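PDB 6GRH: microcin B17-processing protein McbB from Escherichia coli str. K-12 substr. MG1655, which is needed to process the inactive microcin B17 precursor, McbA, into the active antibiotic peptide. Local coordinates for residues Y173-V183 with M267-I275; H193-L201 with K223-A231. All coordinates share one frame; numbering follows the deposited sequence.

Contact 1 lies in the buried part of the chain, where strands 177-180 and 269-273 run side by side in a mixed sheet; contact 2 lies nearer the surface, where helix 193-204 is lined by an irregular segment that leads toward helix 236-254. The first is held mainly by backbone hydrogen bonds, with polar side chains on one face and apolar ones on the other; the second depends on side chains alone, aliphatic and aromatic groups plus a tyrosine–glutamate bond. Along the chain, contact 2 is nested within the loop that contact 1 closes. The two meet where Asp-181 bonds His-193 and where the backbone of Lys-175 bonds Pro-230.

Contact 1. Residues Y173-V183 with M267-I275; sequences YLKESFRIDGV and MSSVSADLI
Arg-179 and Ser-271 face each other as a non-hydrogen-bonded pair between antiparallel strands 177-180 and 269-273. The arginine chain bends at its second torsion (chi2 -73°), which carries CD and the guanidinium over the serine; NH1 then makes a weak bond of 2.9 Å to Ser-271 OG. On the same face NE donates to Ser-177 OG, 32° out of the guanidinium plane. That hydroxyl in turn gives its proton to Leu-174 O, in the carbonyl plane, and so ties the arginine to the type II' turn 174-177. A cation-pi contact with Trp-200 of helix 193-204 adds to its hold.

Phe-178 and Ala-272 bond each other N to O in both directions, as do Ile-180 and Val-270; these four line the apolar face, where small Ala-272 packs against Phe-241 and Leu-245 of helix 236-254. Beyond the strand end Leu-274 N bonds Glu-176 O. Its side chain crosses Tyr-173 at about a right angle, Leu-274 CD1 lying at the ring edge, 3.9 Å from Tyr-173 CD1, while CD1 of Phe-178 lies over one face, toward the rim. At the other end Val-183 N bonds Met-267 O at 3.0 Å.

In the modelled conformer of Asp-273 a water bridges OD1 and Glu-176 OE1, which would ease carboxylate repulsion. Paired backbone bonds thus set the register, with polar groups on one face and hydrocarbon on the other.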
loop_
_atom_site.group_PDB
_atom_site.type_symbol
_atom_site.label_atom_id
_atom_site.label_comp_id
_atom_site.label_asym_id
_atom_site.label_seq_id
_atom_site.Cartn_x
_atom_site.Cartn_y
_atom_site.Cartn_z
ATOM N N TYR B 173 -1.913 23.096 -4.064
ATOM C CA TYR B 173 -3.114 22.427 -4.485
ATOM C C TYR B 173 -2.811 21.535 -5.670
ATOM O O TYR B 173 -2.034 21.881 -6.530
ATOM C CB TYR B 173 -4.205 23.438 -4.806
ATOM C CG TYR B 173 -4.548 24.298 -3.610
ATOM C CD1 TYR B 173 -5.565 23.933 -2.729
ATOM C CD2 TYR B 173 -3.821 25.470 -3.335
ATOM C CE1 TYR B 173 -5.874 24.719 -1.617
ATOM C CE2 TYR B 173 -4.116 26.264 -2.229
ATOM C CZ TYR B 173 -5.148 25.878 -1.362
ATOM O OH TYR B 173 -5.424 26.658 -0.262
ATOM N N LEU B 174 -3.422 20.360 -5.685
ATOM C CA LEU B 174 -3.241 19.414 -6.767
ATOM C C LEU B 174 -4.575 18.756 -6.978
ATOM O O LEU B 174 -5.098 18.138 -6.044
ATOM C CB LEU B 174 -2.184 18.360 -6.429
ATOM C CG LEU B 174 -2.013 17.191 -7.418
ATOM C CD1 LEU B 174 -1.643 17.698 -8.788
ATOM C CD2 LEU B 174 -0.974 16.233 -6.860
ATOM N N LYS B 175 -5.117 18.956 -8.177
ATOM C CA LYS B 175 -6.428 18.460 -8.589
ATOM C C LYS B 175 -7.514 18.942 -7.623
ATOM O O LYS B 175 -7.741 20.145 -7.542
ATOM C CB LYS B 175 -6.361 16.937 -8.778
ATOM C CG LYS B 175 -5.430 16.578 -9.932
ATOM C CD LYS B 175 -5.546 15.105 -10.291
ATOM C CE LYS B 175 -4.744 14.763 -11.537
ATOM N NZ LYS B 175 -5.381 13.617 -12.244
ATOM N N GLU B 176 -8.136 18.052 -6.847
ATOM C CA GLU B 176 -9.147 18.475 -5.868
ATOM C C GLU B 176 -8.614 18.411 -4.438
ATOM O O GLU B 176 -9.408 18.360 -3.492
ATOM C CB GLU B 176 -10.396 17.603 -6.017
ATOM C CG GLU B 176 -11.051 17.743 -7.373
ATOM C CD GLU B 176 -12.209 16.783 -7.595
ATOM O OE1 GLU B 176 -12.132 15.608 -7.157
ATOM O OE2 GLU B 176 -13.197 17.214 -8.232
ATOM N N SER B 177 -7.288 18.388 -4.264
ATOM C CA SER B 177 -6.695 18.294 -2.948
ATOM C C SER B 177 -5.870 19.500 -2.550
ATOM O O SER B 177 -5.305 20.215 -3.403
ATOM C CB SER B 177 -5.815 17.059 -2.831
ATOM O OG SER B 177 -4.631 17.218 -3.602
ATOM N N PHE B 178 -5.799 19.686 -1.244
ATOM C CA PHE B 178 -4.833 20.576 -0.606
ATOM C C PHE B 178 -3.760 19.661 -0.004
ATOM O O PHE B 178 -4.053 18.734 0.745
ATOM C CB PHE B 178 -5.529 21.434 0.434
ATOM C CG PHE B 178 -4.610 22.372 1.174
ATOM C CD1 PHE B 178 -3.751 23.206 0.490
ATOM C CD2 PHE B 178 -4.593 22.382 2.558
ATOM C CE1 PHE B 178 -2.895 24.054 1.170
ATOM C CE2 PHE B 178 -3.747 23.232 3.250
ATOM C CZ PHE B 178 -2.888 24.072 2.555
ATOM N N ARG B 179 -2.511 19.910 -0.355
ATOM C CA ARG B 179 -1.374 19.109 0.102
ATOM C C ARG B 179 -0.505 19.890 1.053
ATOM O O ARG B 179 -0.134 21.025 0.763
ATOM C CB ARG B 179 -0.506 18.718 -1.093
ATOM C CG ARG B 179 -1.243 17.917 -2.140
ATOM C CD ARG B 179 -1.492 16.526 -1.641
ATOM N NE ARG B 179 -2.212 15.744 -2.646
ATOM C CZ ARG B 179 -2.327 14.417 -2.648
ATOM N NH1 ARG B 179 -1.747 13.659 -1.718
ATOM N NH2 ARG B 179 -3.011 13.849 -3.628
ATOM N N ILE B 180 -0.150 19.281 2.172
ATOM C CA ILE B 180 0.847 19.847 3.043
ATOM C C ILE B 180 1.953 18.801 3.095
ATOM O O ILE B 180 1.745 17.688 3.578
ATOM C CB ILE B 180 0.315 20.128 4.460
ATOM C CG1 ILE B 180 -0.871 21.109 4.418
ATOM C CG2 ILE B 180 1.451 20.642 5.346
ATOM C CD1 ILE B 180 -1.583 21.216 5.743
ATOM N N ASP B 181 3.139 19.161 2.617
ATOM C CA ASP B 181 4.242 18.224 2.646
ATOM C C ASP B 181 4.678 17.946 4.076
ATOM O O ASP B 181 4.425 18.728 5.001
ATOM C CB ASP B 181 5.446 18.746 1.836
ATOM C CG ASP B 181 5.181 18.819 0.356
ATOM O OD1 ASP B 181 4.207 18.169 -0.141
ATOM O OD2 ASP B 181 5.971 19.547 -0.322
ATOM N N GLY B 182 5.320 16.810 4.267
ATOM C CA GLY B 182 6.053 16.555 5.490
ATOM C C GLY B 182 7.115 17.617 5.706
ATOM O O GLY B 182 7.509 18.325 4.784
ATOM N N VAL B 183 7.625 17.679 6.916
ATOM C CA VAL B 183 8.624 18.662 7.240
ATOM C C VAL B 183 9.912 18.239 6.565
ATOM O O VAL B 183 10.373 17.118 6.762
ATOM C CB VAL B 183 8.859 18.757 8.750
ATOM C CG1 VAL B 183 9.988 19.753 9.022
ATOM C CG2 VAL B 183 7.598 19.196 9.470
ATOM N N MET B 267 6.079 14.067 11.681
ATOM C CA MET B 267 6.616 14.920 10.623
ATOM C C MET B 267 6.094 14.607 9.229
ATOM O O MET B 267 6.622 15.139 8.246
ATOM C CB MET B 267 8.126 14.876 10.658
ATOM C CG MET B 267 8.653 15.560 11.904
ATOM S SD MET B 267 10.440 15.463 11.965
ATOM C CE MET B 267 10.917 16.223 10.418
ATOM N N SER B 268 5.068 13.754 9.135
ATOM C CA SER B 268 4.583 13.306 7.836
ATOM C C SER B 268 3.673 14.295 7.094
ATOM O O SER B 268 3.133 15.242 7.671
ATOM C CB SER B 268 3.836 11.973 8.007
ATOM O OG SER B 268 4.718 11.036 8.553
ATOM N N SER B 269 3.474 14.019 5.806
ATOM C CA SER B 269 2.608 14.818 4.960
ATOM C C SER B 269 1.144 14.685 5.414
ATOM O O SER B 269 0.761 13.675 5.977
ATOM C CB SER B 269 2.737 14.383 3.495
ATOM O OG SER B 269 2.096 13.127 3.302
ATOM N N VAL B 270 0.349 15.709 5.113
ATOM C CA VAL B 270 -1.073 15.750 5.392
ATOM C C VAL B 270 -1.734 16.216 4.103
ATOM O O VAL B 270 -1.385 17.268 3.593
ATOM C CB VAL B 270 -1.410 16.762 6.512
ATOM C CG1 VAL B 270 -2.931 16.815 6.746
ATOM C CG2 VAL B 270 -0.657 16.411 7.786
ATOM N N SER B 271 -2.637 15.410 3.554
ATOM C CA SER B 271 -3.379 15.750 2.340
ATOM C C SER B 271 -4.870 15.805 2.669
ATOM O O SER B 271 -5.372 14.963 3.418
ATOM C CB SER B 271 -3.133 14.700 1.232
ATOM O OG SER B 271 -1.731 14.480 1.046
ATOM N N ALA B 272 -5.582 16.766 2.100
ATOM C CA ALA B 272 -7.012 16.920 2.345
ATOM C C ALA B 272 -7.753 16.944 1.016
ATOM O O ALA B 272 -7.395 17.703 0.125
ATOM C CB ALA B 272 -7.288 18.195 3.125
ATOM N N ASP B 273 -8.766 16.103 0.869
ATOM C CA ASP B 273 -9.648 16.186 -0.272
ATOM C C ASP B 273 -10.632 17.332 -0.041
ATOM O O ASP B 273 -11.416 17.287 0.902
ATOM C CB ASP B 273 -10.395 14.867 -0.461
ATOM C CG ASP B 273 -11.224 14.843 -1.727
ATOM O OD1 ASP B 273 -11.018 13.935 -2.563
ATOM O OD2 ASP B 273 -12.088 15.726 -1.910
ATOM N N LEU B 274 -10.588 18.358 -0.891
ATOM C CA LEU B 274 -11.437 19.539 -0.719
ATOM C C LEU B 274 -12.935 19.301 -0.951
ATOM O O LEU B 274 -13.767 20.116 -0.521
ATOM C CB LEU B 274 -10.939 20.699 -1.572
ATOM C CG LEU B 274 -9.591 21.276 -1.140
ATOM C CD1 LEU B 274 -9.064 22.234 -2.203
ATOM C CD2 LEU B 274 -9.678 21.938 0.217
ATOM N N ILE B 275 -13.278 18.185 -1.597
ATOM C CA ILE B 275 -14.675 17.815 -1.822
ATOM C C ILE B 275 -15.254 17.099 -0.587
ATOM O O ILE B 275 -16.261 17.528 -0.034
ATOM C CB ILE B 275 -14.837 16.929 -3.083
ATOM C CG1 ILE B 275 -14.130 17.550 -4.304
ATOM C CG2 ILE B 275 -16.328 16.696 -3.410
ATOM C CD1 ILE B 275 -14.568 18.971 -4.624
HETATM O O HOH W 1 -12.096 14.438 -4.916
HETATM O O HOH W 2 3.193 17.961 7.354
#

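Contact 2. Residues H193-L201 with K223-A231; sequences HFCHIERWL and KKYQMTLPA. With ZN (zinc ion), chain F; SO4 (sulfate ion), chain G.
Tyr-225 swings its ring across to helix 193-204 with CG anti to the backbone N (chi1 -172°), while Glu-198 folds back at its second torsion (chi2 -64°) to bring its carboxylate to the phenol. The tyrosine hydroxyl donates to Glu-198 OE2 over an unusually short 2.5 Å between Tyr-225 OH and that oxygen. The oxygen lies at the ring edge, near its plane, and the carboxylate is turned 58° from the ring. Tyrosine suits this place because its ring lies against Phe-194 while its hydroxyl reaches a carboxylate. The two ring planes are 85° apart in an oblique pairing, with Phe-194 CD1 3.5 Å from Tyr-225 CE1.

Farther along the helix the contact turns aliphatic. The unbranched, flexible methionine Met-227, extended beyond CG, reaches out so that its end meets both Ile-197 and Leu-201 tip to tip. In the modelled conformer of Ile-197, Met-227 CE lies 3.4 Å from Ile-197 CG2, and Ile-197 CD1 meets Leu-229 CD1. Met-227 SD lies 3.7 Å from Leu-201 CD1, and Leu-201 crosses Leu-229 at an angle.

Other sides of the helix have partners of their own. Cys-195 SG binds the zinc ion with Cys-192, Cys-290 and Cys-292, and a sulfate, probably from the crystallisation liquor, is bound by Arg-199, through two nearly straight bonds, and by Arg-203. Trp-200 packs on strands 167-174 and 269-273, Phe-194 touches Ser-150 of helix 150-160, and Leu-229 rests on Tyr-172, so the 223-231 segment covers the flank of a helix that itself lies on the sheet.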
loop_
_atom_site.group_PDB
_atom_site.type_symbol
_atom_site.label_atom_id
_atom_site.label_comp_id
_atom_site.label_asym_id
_atom_site.label_seq_id
_atom_site.Cartn_x
_atom_site.Cartn_y
_atom_site.Cartn_z
ATOM N N HIS B 193 10.211 18.674 -0.740
ATOM C CA HIS B 193 9.033 18.862 -1.580
ATOM C C HIS B 193 8.993 18.000 -2.847
ATOM O O HIS B 193 7.949 17.462 -3.213
ATOM C CB HIS B 193 8.960 20.288 -2.045
ATOM C CG HIS B 193 7.936 20.512 -3.094
ATOM N ND1 HIS B 193 6.589 20.409 -2.842
ATOM C CD2 HIS B 193 8.061 20.846 -4.402
ATOM C CE1 HIS B 193 5.925 20.663 -3.960
ATOM N NE2 HIS B 193 6.792 20.938 -4.919
ATOM N N PHE B 194 10.125 17.900 -3.527
ATOM C CA PHE B 194 10.180 17.177 -4.809
ATOM C C PHE B 194 9.968 15.672 -4.579
ATOM O O PHE B 194 9.302 15.002 -5.370
ATOM C CB PHE B 194 11.442 17.565 -5.591
ATOM C CG PHE B 194 11.439 19.006 -5.987
ATOM C CD1 PHE B 194 10.553 19.459 -6.965
ATOM C CD2 PHE B 194 12.213 19.934 -5.306
ATOM C CE1 PHE B 194 10.469 20.801 -7.277
ATOM C CE2 PHE B 194 12.163 21.284 -5.637
ATOM C CZ PHE B 194 11.286 21.721 -6.614
ATOM N N CYS B 195 10.442 15.168 -3.437
ATOM C CA CYS B 195 10.116 13.819 -3.017
ATOM C C CYS B 195 8.603 13.598 -2.890
ATOM O O CYS B 195 8.099 12.527 -3.265
ATOM C CB CYS B 195 10.834 13.448 -1.715
ATOM S SG CYS B 195 12.620 13.305 -1.871
ATOM N N HIS B 196 7.894 14.606 -2.379
ATOM C CA HIS B 196 6.450 14.554 -2.180
ATOM C C HIS B 196 5.679 14.636 -3.486
ATOM O O HIS B 196 4.807 13.754 -3.782
ATOM C CB HIS B 196 5.981 15.644 -1.203
ATOM C CG HIS B 196 6.304 15.328 0.214
ATOM N ND1 HIS B 196 7.553 15.526 0.755
ATOM C CD2 HIS B 196 5.561 14.737 1.183
ATOM C CE1 HIS B 196 7.553 15.120 2.011
ATOM N NE2 HIS B 196 6.359 14.628 2.293
ATOM N N ILE B 197 5.985 15.655 -4.278
ATOM C CA ILE B 197 5.199 15.938 -5.475
ATOM C C ILE B 197 5.322 14.789 -6.499
ATOM O O ILE B 197 4.353 14.447 -7.158
ATOM C CB ILE B 197 5.570 17.308 -6.070
ATOM C CG1 ILE B 197 4.441 17.833 -6.955
ATOM C CG2 ILE B 197 6.870 17.239 -6.838
ATOM C CD1 ILE B 197 4.470 19.332 -7.078
ATOM N N GLU B 198 6.488 14.151 -6.559
ATOM C CA GLU B 198 6.684 12.956 -7.395
ATOM C C GLU B 198 5.886 11.744 -6.901
ATOM O O GLU B 198 5.364 10.971 -7.704
ATOM C CB GLU B 198 8.174 12.620 -7.511
ATOM C CG GLU B 198 8.933 13.689 -8.308
ATOM C CD GLU B 198 8.497 13.804 -9.768
ATOM O OE1 GLU B 198 8.054 12.770 -10.324
ATOM O OE2 GLU B 198 8.630 14.915 -10.352
ATOM N N ARG B 199 5.801 11.566 -5.594
ATOM C CA ARG B 199 4.924 10.535 -5.023
ATOM C C ARG B 199 3.456 10.765 -5.445
ATOM O O ARG B 199 2.794 9.809 -5.889
ATOM C CB ARG B 199 5.064 10.468 -3.505
ATOM C CG ARG B 199 4.274 9.358 -2.820
ATOM C CD ARG B 199 4.925 8.015 -3.019
ATOM N NE ARG B 199 4.177 6.933 -2.385
ATOM C CZ ARG B 199 3.178 6.233 -2.941
ATOM N NH1 ARG B 199 2.715 6.483 -4.175
ATOM N NH2 ARG B 199 2.617 5.267 -2.227
ATOM N N TRP B 200 2.962 11.997 -5.361
ATOM C CA TRP B 200 1.559 12.278 -5.716
ATOM C C TRP B 200 1.318 12.206 -7.229
ATOM O O TRP B 200 0.285 11.674 -7.669
ATOM C CB TRP B 200 1.065 13.630 -5.185
ATOM C CG TRP B 200 1.384 13.931 -3.731
ATOM C CD1 TRP B 200 1.765 15.135 -3.231
ATOM C CD2 TRP B 200 1.361 13.026 -2.614
ATOM N NE1 TRP B 200 1.984 15.043 -1.894
ATOM C CE2 TRP B 200 1.735 13.769 -1.479
ATOM C CE3 TRP B 200 1.048 11.662 -2.461
ATOM C CZ2 TRP B 200 1.815 13.210 -0.205
ATOM C CZ3 TRP B 200 1.136 11.094 -1.189
ATOM C CH2 TRP B 200 1.522 11.869 -0.079
ATOM N N LEU B 201 2.259 12.715 -8.030
ATOM C CA LEU B 201 2.115 12.629 -9.491
ATOM C C LEU B 201 2.086 11.175 -10.012
ATOM O O LEU B 201 1.295 10.868 -10.914
ATOM C CB LEU B 201 3.157 13.468 -10.223
ATOM C CG LEU B 201 3.001 14.973 -9.991
ATOM C CD1 LEU B 201 4.146 15.707 -10.648
ATOM C CD2 LEU B 201 1.688 15.541 -10.484
ATOM N N LYS B 223 14.506 16.951 -20.059
ATOM C CA LYS B 223 14.188 18.370 -20.151
ATOM C C LYS B 223 14.503 19.004 -18.804
ATOM O O LYS B 223 14.591 18.308 -17.783
ATOM C CB LYS B 223 12.705 18.585 -20.492
ATOM C CG LYS B 223 12.266 17.988 -21.828
ATOM N N LYS B 224 14.680 20.322 -18.810
ATOM C CA LYS B 224 14.816 21.074 -17.572
ATOM C C LYS B 224 13.641 20.685 -16.667
ATOM O O LYS B 224 12.493 20.724 -17.106
ATOM C CB LYS B 224 14.840 22.596 -17.823
ATOM C CG LYS B 224 14.982 23.423 -16.538
ATOM C CD LYS B 224 15.319 24.895 -16.813
ATOM N N TYR B 225 13.956 20.282 -15.439
ATOM C CA TYR B 225 12.950 19.882 -14.465
ATOM C C TYR B 225 12.166 21.100 -14.080
ATOM O O TYR B 225 12.681 21.980 -13.379
ATOM C CB TYR B 225 13.570 19.239 -13.205
ATOM C CG TYR B 225 12.532 18.648 -12.258
ATOM C CD1 TYR B 225 11.905 19.433 -11.309
ATOM C CD2 TYR B 225 12.172 17.295 -12.327
ATOM C CE1 TYR B 225 10.951 18.904 -10.445
ATOM C CE2 TYR B 225 11.217 16.751 -11.464
ATOM C CZ TYR B 225 10.618 17.564 -10.510
ATOM O OH TYR B 225 9.653 17.064 -9.645
ATOM N N GLN B 226 10.937 21.189 -14.574
ATOM C CA GLN B 226 10.056 22.263 -14.150
ATOM C C GLN B 226 8.612 21.893 -14.400
ATOM O O GLN B 226 8.309 21.140 -15.347
ATOM C CB GLN B 226 10.420 23.604 -14.808
ATOM C CG GLN B 226 9.767 23.930 -16.152
ATOM C CD GLN B 226 10.498 25.051 -16.879
ATOM O OE1 GLN B 226 11.015 24.854 -17.986
ATOM N NE2 GLN B 226 10.572 26.224 -16.248
ATOM N N MET B 227 7.724 22.414 -13.553
ATOM C CA MET B 227 6.306 22.165 -13.734
ATOM C C MET B 227 5.375 23.061 -12.946
ATOM O O MET B 227 5.741 23.657 -11.930
ATOM C CB MET B 227 6.000 20.737 -13.347
ATOM C CG MET B 227 6.653 20.344 -12.044
ATOM S SD MET B 227 5.702 18.982 -11.435
ATOM C CE MET B 227 6.608 18.653 -9.923
ATOM N N THR B 228 4.152 23.098 -13.455
ATOM C CA THR B 228 3.002 23.652 -12.786
ATOM C C THR B 228 2.085 22.466 -12.484
ATOM O O THR B 228 2.370 21.339 -12.911
ATOM C CB THR B 228 2.297 24.650 -13.708
ATOM O OG1 THR B 228 1.913 23.972 -14.903
ATOM C CG2 THR B 228 3.238 25.815 -14.065
ATOM N N LEU B 229 0.992 22.710 -11.768
ATOM C CA LEU B 229 0.095 21.629 -11.345
ATOM C C LEU B 229 -1.351 21.996 -11.621
ATOM O O LEU B 229 -1.772 23.081 -11.231
ATOM C CB LEU B 229 0.238 21.374 -9.849
ATOM C CG LEU B 229 1.592 20.919 -9.327
ATOM C CD1 LEU B 229 1.593 20.898 -7.801
ATOM C CD2 LEU B 229 1.988 19.563 -9.902
ATOM N N PRO B 230 -2.119 21.095 -12.269
ATOM C CA PRO B 230 -3.542 21.358 -12.396
ATOM C C PRO B 230 -4.264 21.263 -11.016
ATOM O O PRO B 230 -3.868 20.470 -10.140
ATOM C CB PRO B 230 -4.018 20.276 -13.385
ATOM C CG PRO B 230 -3.086 19.147 -13.169
ATOM C CD PRO B 230 -1.759 19.746 -12.762
ATOM N N ALA B 231 -5.274 22.104 -10.834
ATOM C CA ALA B 231 -6.061 22.137 -9.600
ATOM C C ALA B 231 -7.372 22.840 -9.813
ATOM O O ALA B 231 -7.503 23.618 -10.744
ATOM C CB ALA B 231 -5.310 22.843 -8.480
HETATM ZN ZN ZN F . 13.847 15.260 -2.257
HETATM S S SO4 G . 0.095 3.998 -4.635
HETATM O O1 SO4 G . -1.360 4.262 -4.698
HETATM O O2 SO4 G . 0.437 2.721 -5.302
HETATM O O3 SO4 G . 0.793 5.086 -5.358
HETATM O O4 SO4 G . 0.484 3.927 -3.216
#